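Local structure of multicopper oxidase (Pseudomonas thermotolerans, 6VOW) at residues A[139-144]-A[444-449]; A[190-195]-A[346-351]; A[247-252]-A[310-315]; A[395-400]-A[410-415]. The protein probably works as a laccase, oxidising substrates at a mononuclear copper and passing the electrons to a copper cluster that reduces dioxygen to water. All coordinates share one frame; numbering follows the deposited sequence.

Following the chain from its N terminus, 139-144 opens contact 1, the widest loop, which closes only when 444-449 near the C terminus returns to it. All the other contacts lie within that loop. Contact 2 runs from 190-195 to 346-351 and encloses contact 3, which joins 247-252 to 310-315. Contact 4, the hairpin of 395-400 and 410-415, follows once contact 2 has closed; none cross. Contacts 1 and 2 touch through Thr447 O and Trp348 N and, near the type 1 copper, through His444 and Arg193. Contacts 3 and 4 touch too, through Asp247 and Thr412, joining the middle sheets to the C-terminal ones; centres of contacts 2 and 3 lie about 32 Å apart.

Contact 1 of 4, residues A[139-144]-A[444-449]. With CU (copper (II) ion), chain D.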
loop_
_atom_site.group_PDB
_atom_site.type_symbol
_atom_site.label_atom_id
_atom_site.label_comp_id
_atom_site.label_asym_id
_atom_site.label_seq_id
_atom_site.Cartn_x
_atom_site.Cartn_y
_atom_site.Cartn_z
ATOM N N GLU A 139 13.351 6.473 -0.719
ATOM C CA GLU A 139 14.422 7.371 -1.043
ATOM C C GLU A 139 13.989 7.955 -2.356
ATOM O O GLU A 139 13.603 7.191 -3.223
ATOM C CB GLU A 139 15.762 6.623 -1.221
ATOM C CG GLU A 139 16.950 7.515 -1.653
ATOM C CD GLU A 139 17.957 7.910 -0.554
ATOM O OE1 GLU A 139 19.170 8.077 -0.867
ATOM O OE2 GLU A 139 17.556 8.095 0.607
ATOM N N SER A 140 14.052 9.277 -2.522
ATOM C CA SER A 140 13.664 9.920 -3.797
ATOM C C SER A 140 12.291 9.418 -4.229
ATOM O O SER A 140 12.082 9.030 -5.354
ATOM C CB SER A 140 14.706 9.608 -4.917
ATOM O OG SER A 140 16.043 9.885 -4.518
ATOM N N SER A 141 11.360 9.454 -3.307
ATOM C CA SER A 141 10.211 8.623 -3.355
ATOM C C SER A 141 9.297 9.000 -4.485
ATOM O O SER A 141 8.986 8.163 -5.318
ATOM C CB SER A 141 9.498 8.621 -1.990
ATOM O OG SER A 141 10.364 8.234 -0.892
ATOM N N ALA A 142 8.936 10.272 -4.600
ATOM C CA ALA A 142 8.007 10.771 -5.652
ATOM C C ALA A 142 8.486 10.383 -7.023
ATOM O O ALA A 142 7.742 9.819 -7.873
ATOM C CB ALA A 142 7.883 12.299 -5.542
ATOM N N SER A 143 9.760 10.676 -7.224
ATOM C CA SER A 143 10.424 10.331 -8.465
ATOM C C SER A 143 10.540 8.785 -8.714
ATOM O O SER A 143 10.192 8.245 -9.801
ATOM C CB SER A 143 11.818 11.006 -8.456
ATOM O OG SER A 143 12.447 10.666 -9.669
ATOM N N GLN A 144 11.058 8.090 -7.738
ATOM C CA GLN A 144 11.348 6.629 -7.908
ATOM C C GLN A 144 10.056 5.808 -7.927
ATOM O O GLN A 144 9.896 4.964 -8.778
ATOM C CB GLN A 144 12.338 6.144 -6.876
ATOM C CG GLN A 144 13.765 6.685 -6.987
ATOM C CD GLN A 144 14.812 6.007 -6.092
ATOM O OE1 GLN A 144 15.971 6.365 -6.148
ATOM N NE2 GLN A 144 14.430 5.074 -5.284
ATOM N N HIS A 444 2.830 14.872 -0.470
ATOM C CA HIS A 444 2.647 15.429 0.855
ATOM C C HIS A 444 3.705 14.962 1.783
ATOM O O HIS A 444 4.084 15.744 2.642
ATOM C CB HIS A 444 1.334 15.029 1.464
ATOM C CG HIS A 444 0.176 15.619 0.771
ATOM N ND1 HIS A 444 -1.103 15.312 1.132
ATOM C CD2 HIS A 444 0.088 16.465 -0.286
ATOM C CE1 HIS A 444 -1.945 15.979 0.364
ATOM N NE2 HIS A 444 -1.248 16.673 -0.516
ATOM N N MET A 445 4.143 13.694 1.642
ATOM C CA MET A 445 5.167 13.138 2.497
ATOM C C MET A 445 6.431 13.913 2.214
ATOM O O MET A 445 7.119 14.307 3.141
ATOM C CB MET A 445 5.407 11.656 2.191
ATOM C CG MET A 445 6.660 11.035 2.828
ATOM S SD MET A 445 6.950 9.385 2.123
ATOM C CE MET A 445 7.882 9.959 0.727
ATOM N N GLU A 446 6.728 14.143 0.933
ATOM C CA GLU A 446 7.954 14.878 0.577
ATOM C C GLU A 446 7.905 16.355 0.864
ATOM O O GLU A 446 9.003 16.978 0.930
ATOM C CB GLU A 446 8.368 14.683 -0.868
ATOM C CG GLU A 446 9.006 13.295 -1.148
ATOM C CD GLU A 446 9.406 13.122 -2.625
ATOM O OE1 GLU A 446 9.713 11.964 -2.995
ATOM O OE2 GLU A 446 9.413 14.102 -3.443
ATOM N N THR A 447 6.699 16.944 1.015
ATOM C CA THR A 447 6.614 18.375 1.266
ATOM C C THR A 447 6.225 18.592 2.693
ATOM O O THR A 447 5.550 19.570 2.980
ATOM C CB THR A 447 5.673 19.100 0.275
ATOM O OG1 THR A 447 4.315 18.608 0.342
ATOM C CG2 THR A 447 6.223 18.919 -1.119
ATOM N N GLY A 448 6.600 17.669 3.589
ATOM C CA GLY A 448 6.426 17.910 5.020
ATOM C C GLY A 448 5.568 16.975 5.888
ATOM O O GLY A 448 5.689 17.002 7.123
ATOM N N LEU A 449 4.695 16.165 5.291
ATOM C CA LEU A 449 3.704 15.421 6.080
ATOM C C LEU A 449 4.271 14.057 6.493
ATOM O O LEU A 449 3.839 12.991 6.038
ATOM C CB LEU A 449 2.417 15.290 5.283
ATOM C CG LEU A 449 1.125 14.998 6.021
ATOM C CD1 LEU A 449 0.984 15.939 7.217
ATOM C CD2 LEU A 449 -0.056 15.146 5.048
HETATM CU CU CU D . -1.656 13.809 2.443
HETATM O O HOH W 1 11.428 12.566 -5.134
#
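Glu446 reaches Ala142 because its CG lies anti to its own carbonyl carbon (chi1 -75°) and the rest of the chain runs out extended, carrying the carboxylate to the start of helix 141-146. There OE1 accepts a nearly straight hydrogen bond from Ala142 N, with an N-H...O angle of 174°, although the modelled 2.5 Å between Ala142 N and Glu446 OE1 is doubtfully short. A water extends the grip: it accepts from Ser143 N and donates to Glu446 OE1 at 2.8 Å. Amides of a first helical turn lack partners within their helix, and a carboxylate suits this place, where the helix dipole would probably stabilise its negative charge. The single methyl of Ala142 lies beside the carboxylate. Glu446 and the copper ligand His444 share helix 442-446, which follows the His-Cys-His sequence characteristic of multicopper oxidases; His444 ND1 binds the copper ion at 2.1 Å, together with Cys439 and His388, as in type 1 sites. Met445 differs in its first torsion, CG anti to its backbone N, and its thioether is bent at chi3 (86°), which lays CE against Ser141 OG at 3.4 Å.

Contact 2 of 4, residues A[190-195]-A[346-351]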
loop_
_atom_site.group_PDB
_atom_site.type_symbol
_atom_site.label_atom_id
_atom_site.label_comp_id
_atom_site.label_asym_id
_atom_site.label_seq_id
_atom_site.Cartn_x
_atom_site.Cartn_y
_atom_site.Cartn_z
ATOM N N GLU A 190 -0.201 21.416 -6.904
ATOM C CA GLU A 190 -0.815 20.113 -6.662
ATOM C C GLU A 190 -0.383 19.535 -5.275
ATOM O O GLU A 190 -1.212 19.012 -4.593
ATOM C CB GLU A 190 -0.545 19.158 -7.830
ATOM C CG GLU A 190 -1.216 19.551 -9.156
ATOM C CD GLU A 190 -1.375 18.420 -10.207
ATOM O OE1 GLU A 190 -2.023 17.363 -9.916
ATOM O OE2 GLU A 190 -0.897 18.622 -11.375
ATOM N N ALA A 191 0.893 19.692 -4.877
ATOM C CA ALA A 191 1.456 19.175 -3.610
ATOM C C ALA A 191 0.831 19.848 -2.437
ATOM O O ALA A 191 0.674 19.201 -1.420
ATOM C CB ALA A 191 2.992 19.329 -3.545
ATOM N N ALA A 192 0.510 21.131 -2.557
ATOM C CA ALA A 192 -0.327 21.822 -1.521
ATOM C C ALA A 192 -1.820 21.435 -1.494
ATOM O O ALA A 192 -2.537 21.803 -0.556
ATOM C CB ALA A 192 -0.206 23.328 -1.687
ATOM N N ARG A 193 -2.310 20.744 -2.527
ATOM C CA ARG A 193 -3.714 20.210 -2.571
ATOM C C ARG A 193 -3.788 18.681 -2.320
ATOM O O ARG A 193 -3.352 18.218 -1.270
ATOM C CB ARG A 193 -4.511 20.674 -3.826
ATOM C CG ARG A 193 -3.888 20.519 -5.222
ATOM C CD ARG A 193 -4.330 19.382 -6.202
ATOM N NE ARG A 193 -5.541 19.622 -7.026
ATOM C CZ ARG A 193 -5.631 20.446 -8.096
ATOM N NH1 ARG A 193 -4.597 21.191 -8.525
ATOM N NH2 ARG A 193 -6.795 20.549 -8.751
ATOM N N GLU A 194 -4.388 17.921 -3.236
ATOM C CA GLU A 194 -4.663 16.485 -3.087
ATOM C C GLU A 194 -3.454 15.640 -3.486
ATOM O O GLU A 194 -3.416 14.431 -3.229
ATOM C CB GLU A 194 -5.925 16.112 -3.899
ATOM C CG GLU A 194 -7.278 16.533 -3.267
ATOM C CD GLU A 194 -8.091 15.359 -2.671
ATOM O OE1 GLU A 194 -8.386 14.406 -3.439
ATOM O OE2 GLU A 194 -8.467 15.361 -1.453
ATOM N N GLY A 195 -2.463 16.302 -4.087
ATOM C CA GLY A 195 -1.167 15.755 -4.387
ATOM C C GLY A 195 -1.038 15.818 -5.885
ATOM O O GLY A 195 -2.040 16.059 -6.564
ATOM N N LYS A 346 9.082 23.203 -1.164
ATOM C CA LYS A 346 9.480 23.309 0.243
ATOM C C LYS A 346 8.369 22.707 1.131
ATOM O O LYS A 346 7.683 21.838 0.687
ATOM C CB LYS A 346 9.836 24.774 0.610
ATOM C CG LYS A 346 8.643 25.718 0.834
ATOM C CD LYS A 346 9.068 27.145 1.080
ATOM C CE LYS A 346 8.948 27.987 -0.186
ATOM N NZ LYS A 346 9.762 27.431 -1.312
ATOM N N TYR A 347 8.258 23.159 2.380
ATOM C CA TYR A 347 7.196 22.787 3.361
ATOM C C TYR A 347 5.686 23.228 3.173
ATOM O O TYR A 347 5.271 24.300 3.681
ATOM C CB TYR A 347 7.628 23.338 4.750
ATOM N N TRP A 348 4.845 22.380 2.552
ATOM C CA TRP A 348 3.395 22.652 2.454
ATOM C C TRP A 348 2.506 21.980 3.538
ATOM O O TRP A 348 1.315 22.286 3.669
ATOM C CB TRP A 348 2.882 22.210 1.099
ATOM C CG TRP A 348 3.668 22.683 -0.160
ATOM C CD1 TRP A 348 3.933 21.916 -1.275
ATOM C CD2 TRP A 348 4.309 23.958 -0.395
ATOM N NE1 TRP A 348 4.669 22.634 -2.190
ATOM C CE2 TRP A 348 4.920 23.887 -1.687
ATOM C CE3 TRP A 348 4.423 25.156 0.346
ATOM C CZ2 TRP A 348 5.632 24.969 -2.261
ATOM C CZ3 TRP A 348 5.142 26.249 -0.225
ATOM C CH2 TRP A 348 5.734 26.138 -1.521
ATOM N N GLN A 349 3.078 21.033 4.269
ATOM C CA GLN A 349 2.351 20.282 5.251
ATOM C C GLN A 349 3.222 20.126 6.490
ATOM O O GLN A 349 4.438 20.143 6.417
ATOM C CB GLN A 349 1.927 18.925 4.656
ATOM C CG GLN A 349 1.325 19.039 3.239
ATOM C CD GLN A 349 -0.221 19.194 3.166
ATOM O OE1 GLN A 349 -0.973 19.235 4.200
ATOM N NE2 GLN A 349 -0.720 19.261 1.935
ATOM N N ILE A 350 2.554 19.891 7.606
ATOM C CA ILE A 350 3.080 20.047 8.923
ATOM C C ILE A 350 2.462 18.838 9.671
ATOM O O ILE A 350 1.387 18.381 9.268
ATOM C CB ILE A 350 2.628 21.452 9.467
ATOM C CG1 ILE A 350 3.823 22.418 9.706
ATOM C CG2 ILE A 350 1.718 21.363 10.706
ATOM C CD1 ILE A 350 3.403 23.848 10.092
ATOM N N ASN A 351 3.173 18.279 10.678
ATOM C CA ASN A 351 2.631 17.346 11.698
ATOM C C ASN A 351 2.825 17.884 13.108
ATOM O O ASN A 351 3.953 17.893 13.611
ATOM C CB ASN A 351 3.309 15.954 11.595
ATOM C CG ASN A 351 2.566 15.032 10.695
ATOM O OD1 ASN A 351 1.406 15.279 10.451
ATOM N ND2 ASN A 351 3.209 13.976 10.182
#
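Ala192 and Trp348 bring the two backbones within 5.5 Å, CA to CA, where the chain leaving helix 188-191 passes the irregular loop 346-351. Trp348 contributes the largest single share of the contact. The five-membered part of its indole meets the alanines: Ala191 CB comes at the edge, near the ring plane, 3.6 Å from Trp348 CD1, while Ala192 CB lies over one face, 4.2 Å from Trp348 CG. Lys346 O lies above the other face, offset toward the rim, 4.0 Å from the plane. Two alanines in a row suit this position, since their small methyls let the backbone lie close to the indole. In Gln349 a bend at chi2 (-92°) turns CD back toward 190-195. Its NE2 lies 3.6 Å from Ala191 O, polar groups near one another but too far apart for a firm bond. Around this pair, Ala191 also packs on Met186 and on Asp443 of helix 442-446, and Gln349 rests on the copper ligand His444, whose NE2 makes a weak hydrogen bond to Arg193 O. Backbone hydrogen bonds from Trp348 and Gln349 to Thr447 fasten the loop to the end of helix 442-446.

Contact 3 of 4, residues A[247-252]-A[310-315]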
loop_
_atom_site.group_PDB
_atom_site.type_symbol
_atom_site.label_atom_id
_atom_site.label_comp_id
_atom_site.label_asym_id
_atom_site.label_seq_id
_atom_site.Cartn_x
_atom_site.Cartn_y
_atom_site.Cartn_z
ATOM N N ASP A 247 -5.840 -3.875 3.727
ATOM C CA ASP A 247 -4.478 -3.465 4.023
ATOM C C ASP A 247 -3.785 -4.640 4.743
ATOM O O ASP A 247 -3.157 -4.494 5.774
ATOM C CB ASP A 247 -4.523 -2.171 4.843
ATOM C CG ASP A 247 -5.452 -1.102 4.189
ATOM O OD1 ASP A 247 -5.305 -0.824 3.011
ATOM O OD2 ASP A 247 -6.390 -0.611 4.840
ATOM N N GLY A 248 -3.940 -5.808 4.138
ATOM C CA GLY A 248 -3.311 -7.086 4.600
ATOM C C GLY A 248 -3.846 -7.697 5.895
ATOM O O GLY A 248 -3.164 -8.516 6.527
ATOM N N HIS A 249 -5.050 -7.309 6.329
ATOM C CA HIS A 249 -5.618 -7.848 7.564
ATOM C C HIS A 249 -7.079 -8.224 7.417
ATOM O O HIS A 249 -7.895 -7.406 6.990
ATOM C CB HIS A 249 -5.444 -6.884 8.661
ATOM C CG HIS A 249 -4.031 -6.688 8.987
ATOM N ND1 HIS A 249 -3.333 -7.508 9.842
ATOM C CD2 HIS A 249 -3.139 -5.835 8.463
ATOM C CE1 HIS A 249 -2.076 -7.103 9.884
ATOM N NE2 HIS A 249 -1.940 -6.089 9.049
ATOM N N PRO A 250 -7.403 -9.486 7.695
ATOM C CA PRO A 250 -8.740 -10.003 7.483
ATOM C C PRO A 250 -9.860 -9.262 8.182
ATOM O O PRO A 250 -9.626 -8.675 9.209
ATOM C CB PRO A 250 -8.626 -11.389 8.086
ATOM C CG PRO A 250 -7.212 -11.784 7.661
ATOM C CD PRO A 250 -6.455 -10.567 8.032
ATOM N N ILE A 251 -11.061 -9.245 7.629
ATOM C CA ILE A 251 -12.184 -8.635 8.379
ATOM C C ILE A 251 -13.258 -9.725 8.377
ATOM O O ILE A 251 -13.135 -10.751 7.653
ATOM C CB ILE A 251 -12.727 -7.294 7.740
ATOM C CG1 ILE A 251 -13.083 -7.513 6.257
ATOM C CG2 ILE A 251 -11.752 -6.073 7.987
ATOM C CD1 ILE A 251 -13.571 -6.275 5.519
ATOM N N GLU A 252 -14.308 -9.497 9.167
ATOM C CA GLU A 252 -15.578 -10.166 8.931
ATOM C C GLU A 252 -16.005 -9.779 7.513
ATOM O O GLU A 252 -16.179 -8.585 7.204
ATOM C CB GLU A 252 -16.661 -9.773 9.945
ATOM C CG GLU A 252 -18.010 -10.481 9.752
ATOM C CD GLU A 252 -17.894 -12.001 9.894
ATOM O OE1 GLU A 252 -17.094 -12.519 10.724
ATOM O OE2 GLU A 252 -18.597 -12.692 9.133
ATOM N N PRO A 310 -8.504 -16.101 8.754
ATOM C CA PRO A 310 -8.054 -15.999 10.142
ATOM C C PRO A 310 -7.251 -14.727 10.414
ATOM O O PRO A 310 -6.404 -14.296 9.617
ATOM C CB PRO A 310 -7.158 -17.187 10.307
ATOM C CG PRO A 310 -6.928 -17.779 8.918
ATOM C CD PRO A 310 -7.912 -17.253 8.005
ATOM N N ALA A 311 -7.509 -14.132 11.566
ATOM C CA ALA A 311 -6.812 -12.925 11.965
ATOM C C ALA A 311 -5.311 -13.175 11.938
ATOM O O ALA A 311 -4.822 -14.184 12.353
ATOM C CB ALA A 311 -7.263 -12.481 13.346
ATOM N N ASN A 312 -4.578 -12.245 11.381
ATOM C CA ASN A 312 -3.128 -12.160 11.649
ATOM C C ASN A 312 -2.783 -11.972 13.152
ATOM O O ASN A 312 -3.604 -11.433 13.890
ATOM C CB ASN A 312 -2.623 -11.062 10.763
ATOM C CG ASN A 312 -2.618 -11.523 9.361
ATOM O OD1 ASN A 312 -2.308 -12.678 9.127
ATOM N ND2 ASN A 312 -3.022 -10.690 8.426
ATOM N N PRO A 313 -1.609 -12.447 13.599
ATOM C CA PRO A 313 -1.186 -12.367 14.985
ATOM C C PRO A 313 -0.689 -10.967 15.399
ATOM O O PRO A 313 0.497 -10.775 15.677
ATOM C CB PRO A 313 -0.012 -13.381 15.050
ATOM C CG PRO A 313 0.592 -13.275 13.693
ATOM C CD PRO A 313 -0.609 -13.211 12.786
ATOM N N VAL A 314 -1.614 -10.025 15.476
ATOM C CA VAL A 314 -1.323 -8.647 15.805
ATOM C C VAL A 314 -1.730 -8.437 17.250
ATOM O O VAL A 314 -2.658 -9.009 17.745
ATOM C CB VAL A 314 -2.145 -7.724 14.922
ATOM C CG1 VAL A 314 -1.609 -6.316 14.996
ATOM C CG2 VAL A 314 -2.161 -8.196 13.500
ATOM N N ALA A 315 -1.008 -7.573 17.926
ATOM C CA ALA A 315 -1.194 -7.372 19.344
ATOM C C ALA A 315 -2.467 -6.542 19.578
ATOM O O ALA A 315 -2.544 -5.403 19.167
ATOM C CB ALA A 315 0.067 -6.694 19.923
#
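Asn312 lays its side chain against Gly248, His249 and Pro250, and this is the close-packed part of the contact. Its CG, anti to the carbonyl carbon (chi1 -72°), is directed toward 247-252. The amide and the imidazole of His249 have their planes 85° apart. Asn312 ND2 lies 3.5 Å from Pro250 CD and only 2.9 Å from Gly248 O, yet the angle to that oxygen is too poor for a hydrogen bond; the amide instead donates to Ala130 O. Pro250 is gripped from its other end as well, its CG touching Pro310 O at 3.3 Å. A methyl of Val314 settles obliquely against the imidazole, CG2 to His249 CE1 at 3.8 Å, adding an apolar neighbour. Glycine fits position 248, where phi is positive (70°) as the chain turns into strand 249-255, an outermost strand of the six-stranded middle sheet.

The solvent side is formed by the outward parts of Pro310 and Ala311, exposed residues whose CB atoms are directed away. Pro313, also exposed, centres an inverse gamma turn in this linker. Proline suits such an irregular path because its phi is restrained and it has no N-H needing an acceptor. The chemistry implies that the linker is fitted to the strand by shape and van der Waals contact, while the hydrogen bond of Asn312 ND2 goes to Ala130 O.

Contact 4 of 4, residues A[395-400]-A[410-415]; sequences MVFKVL and YFTDTY
Val399 packs at the apolar centre, its CG2 over the face of the Tyr410 ring in a CH-pi contact 3.7 Å from the centroid. The two side chains lie side by side, pointing the same way. The side chain of Tyr415 crosses that of Val399 at about a right angle, its CE1 3.8 Å from Val399 CG1. A beta-branched residue suits this spot: CG2 meets Tyr410 and Thr412, while CG1 also reaches Tyr415. Phe397 belongs to the same face; its CG lies between the backbone N and the carbonyl carbon (chi1 52°), which starts the ring back over the strand pair. Thr412 O lies 3.5 Å above that ring, over its centre. On the opposite face of the sheet, Lys398 lays CB over the Phe411 ring, 4.1 Å from the centroid, and its extended chain carries NZ on to a salt bridge with Glu316.

Between these faces, Phe397 and Thr412 form an antiparallel hydrogen-bonded pair, with both N-to-O distances 2.8 Å. At the polar edge Thr414 OG1 donates to the anti lone pair of Asp413 OD1 at 2.8 Å. Asp413 OD1 is also hydrogen-bonded to His96, OD2 forms a salt bridge to Arg267, and Thr414 OG1 is hydrogen-bonded to His391, consistent with a second shell that helps to position two histidines of the copper cluster. The whole is a beta hairpin at the sheet edge of a cupredoxin-like beta sandwich, its return strand breaking at Asp413 to cross into the other sheet.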
loop_
_atom_site.group_PDB
_atom_site.type_symbol
_atom_site.label_atom_id
_atom_site.label_comp_id
_atom_site.label_asym_id
_atom_site.label_seq_id
_atom_site.Cartn_x
_atom_site.Cartn_y
_atom_site.Cartn_z
ATOM N N MET A 395 4.368 -1.209 12.438
ATOM C CA MET A 395 3.306 -1.525 13.320
ATOM C C MET A 395 1.990 -1.452 12.613
ATOM O O MET A 395 1.826 -0.813 11.589
ATOM C CB MET A 395 3.288 -0.548 14.458
ATOM C CG MET A 395 4.108 -1.020 15.655
ATOM S SD MET A 395 5.216 0.188 16.397
ATOM C CE MET A 395 4.185 1.587 16.744
ATOM N N VAL A 396 1.049 -2.151 13.201
ATOM C CA VAL A 396 -0.287 -2.209 12.688
ATOM C C VAL A 396 -1.188 -1.544 13.704
ATOM O O VAL A 396 -1.073 -1.831 14.887
ATOM C CB VAL A 396 -0.651 -3.676 12.491
ATOM C CG1 VAL A 396 -2.105 -3.890 12.674
ATOM C CG2 VAL A 396 -0.228 -4.096 11.085
ATOM N N PHE A 397 -2.080 -0.667 13.264
ATOM C CA PHE A 397 -2.991 -0.090 14.225
ATOM C C PHE A 397 -4.387 -0.566 13.901
ATOM O O PHE A 397 -4.663 -1.025 12.791
ATOM C CB PHE A 397 -2.899 1.444 14.285
ATOM C CG PHE A 397 -3.032 2.102 12.960
ATOM C CD1 PHE A 397 -4.280 2.339 12.411
ATOM C CD2 PHE A 397 -1.904 2.492 12.256
ATOM C CE1 PHE A 397 -4.367 2.947 11.135
ATOM C CE2 PHE A 397 -1.975 3.109 11.044
ATOM C CZ PHE A 397 -3.207 3.351 10.471
ATOM N N LYS A 398 -5.236 -0.480 14.897
ATOM C CA LYS A 398 -6.647 -0.817 14.801
ATOM C C LYS A 398 -7.445 0.455 14.771
ATOM O O LYS A 398 -7.306 1.301 15.642
ATOM C CB LYS A 398 -7.068 -1.617 16.049
ATOM C CG LYS A 398 -8.460 -2.196 15.963
ATOM C CD LYS A 398 -8.775 -3.125 17.079
ATOM C CE LYS A 398 -9.814 -4.132 16.632
ATOM N NZ LYS A 398 -10.076 -5.063 17.779
ATOM N N VAL A 399 -8.287 0.599 13.785
ATOM C CA VAL A 399 -9.087 1.803 13.588
ATOM C C VAL A 399 -10.286 1.712 14.471
ATOM O O VAL A 399 -11.078 0.740 14.392
ATOM C CB VAL A 399 -9.573 1.880 12.145
ATOM C CG1 VAL A 399 -10.348 3.169 11.889
ATOM C CG2 VAL A 399 -8.387 1.803 11.224
ATOM N N LEU A 400 -10.448 2.719 15.320
ATOM C CA LEU A 400 -11.465 2.574 16.341
ATOM C C LEU A 400 -12.747 3.236 15.847
ATOM O O LEU A 400 -13.799 2.557 15.606
ATOM C CB LEU A 400 -10.982 3.187 17.641
ATOM C CG LEU A 400 -10.345 2.387 18.729
ATOM C CD1 LEU A 400 -9.323 1.421 18.161
ATOM C CD2 LEU A 400 -9.756 3.321 19.765
ATOM N N TYR A 410 -11.009 -2.201 12.644
ATOM C CA TYR A 410 -10.198 -3.106 11.865
ATOM C C TYR A 410 -8.775 -2.673 11.985
ATOM O O TYR A 410 -8.503 -1.537 12.436
ATOM C CB TYR A 410 -10.654 -3.094 10.395
ATOM C CG TYR A 410 -10.485 -1.737 9.710
ATOM C CD1 TYR A 410 -11.266 -0.630 10.056
ATOM C CD2 TYR A 410 -9.529 -1.576 8.699
ATOM C CE1 TYR A 410 -11.079 0.596 9.414
ATOM C CE2 TYR A 410 -9.363 -0.405 8.034
ATOM C CZ TYR A 410 -10.129 0.679 8.397
ATOM O OH TYR A 410 -9.878 1.800 7.690
ATOM N N PHE A 411 -7.889 -3.596 11.643
ATOM C CA PHE A 411 -6.430 -3.428 11.679
ATOM C C PHE A 411 -5.912 -3.090 10.328
ATOM O O PHE A 411 -6.328 -3.641 9.346
ATOM C CB PHE A 411 -5.713 -4.726 12.072
ATOM C CG PHE A 411 -5.757 -5.027 13.563
ATOM C CD1 PHE A 411 -4.894 -4.362 14.450
ATOM C CD2 PHE A 411 -6.605 -6.017 14.047
ATOM C CE1 PHE A 411 -4.935 -4.602 15.794
ATOM C CE2 PHE A 411 -6.640 -6.308 15.419
ATOM C CZ PHE A 411 -5.803 -5.594 16.284
ATOM N N THR A 412 -4.927 -2.236 10.289
ATOM C CA THR A 412 -4.389 -1.708 9.057
ATOM C C THR A 412 -3.140 -0.948 9.410
ATOM O O THR A 412 -2.950 -0.630 10.561
ATOM C CB THR A 412 -5.445 -0.792 8.372
ATOM O OG1 THR A 412 -4.883 -0.222 7.221
ATOM C CG2 THR A 412 -5.932 0.294 9.285
ATOM N N ASP A 413 -2.285 -0.692 8.404
ATOM C CA ASP A 413 -1.092 0.151 8.480
ATOM C C ASP A 413 -1.432 1.569 7.938
ATOM O O ASP A 413 -0.627 2.540 8.038
ATOM C CB ASP A 413 0.067 -0.488 7.700
ATOM C CG ASP A 413 -0.307 -0.846 6.235
ATOM O OD1 ASP A 413 -0.590 0.101 5.463
ATOM O OD2 ASP A 413 -0.325 -2.059 5.832
ATOM N N THR A 414 -2.644 1.711 7.384
ATOM C CA THR A 414 -3.049 2.977 6.796
ATOM C C THR A 414 -4.473 3.352 7.021
ATOM O O THR A 414 -5.328 2.543 6.909
ATOM C CB THR A 414 -2.681 2.942 5.327
ATOM O OG1 THR A 414 -1.285 2.797 5.338
ATOM C CG2 THR A 414 -2.940 4.280 4.589
ATOM N N TYR A 415 -4.708 4.603 7.361
ATOM C CA TYR A 415 -6.068 5.102 7.461
ATOM C C TYR A 415 -6.231 6.292 6.525
ATOM O O TYR A 415 -5.472 7.246 6.584
ATOM C CB TYR A 415 -6.437 5.557 8.859
ATOM C CG TYR A 415 -7.890 5.926 8.926
ATOM C CD1 TYR A 415 -8.864 4.936 8.677
ATOM C CD2 TYR A 415 -8.325 7.240 9.197
ATOM C CE1 TYR A 415 -10.205 5.223 8.695
ATOM C CE2 TYR A 415 -9.709 7.541 9.221
ATOM C CZ TYR A 415 -10.649 6.518 8.982
ATOM O OH TYR A 415 -12.054 6.705 8.985
#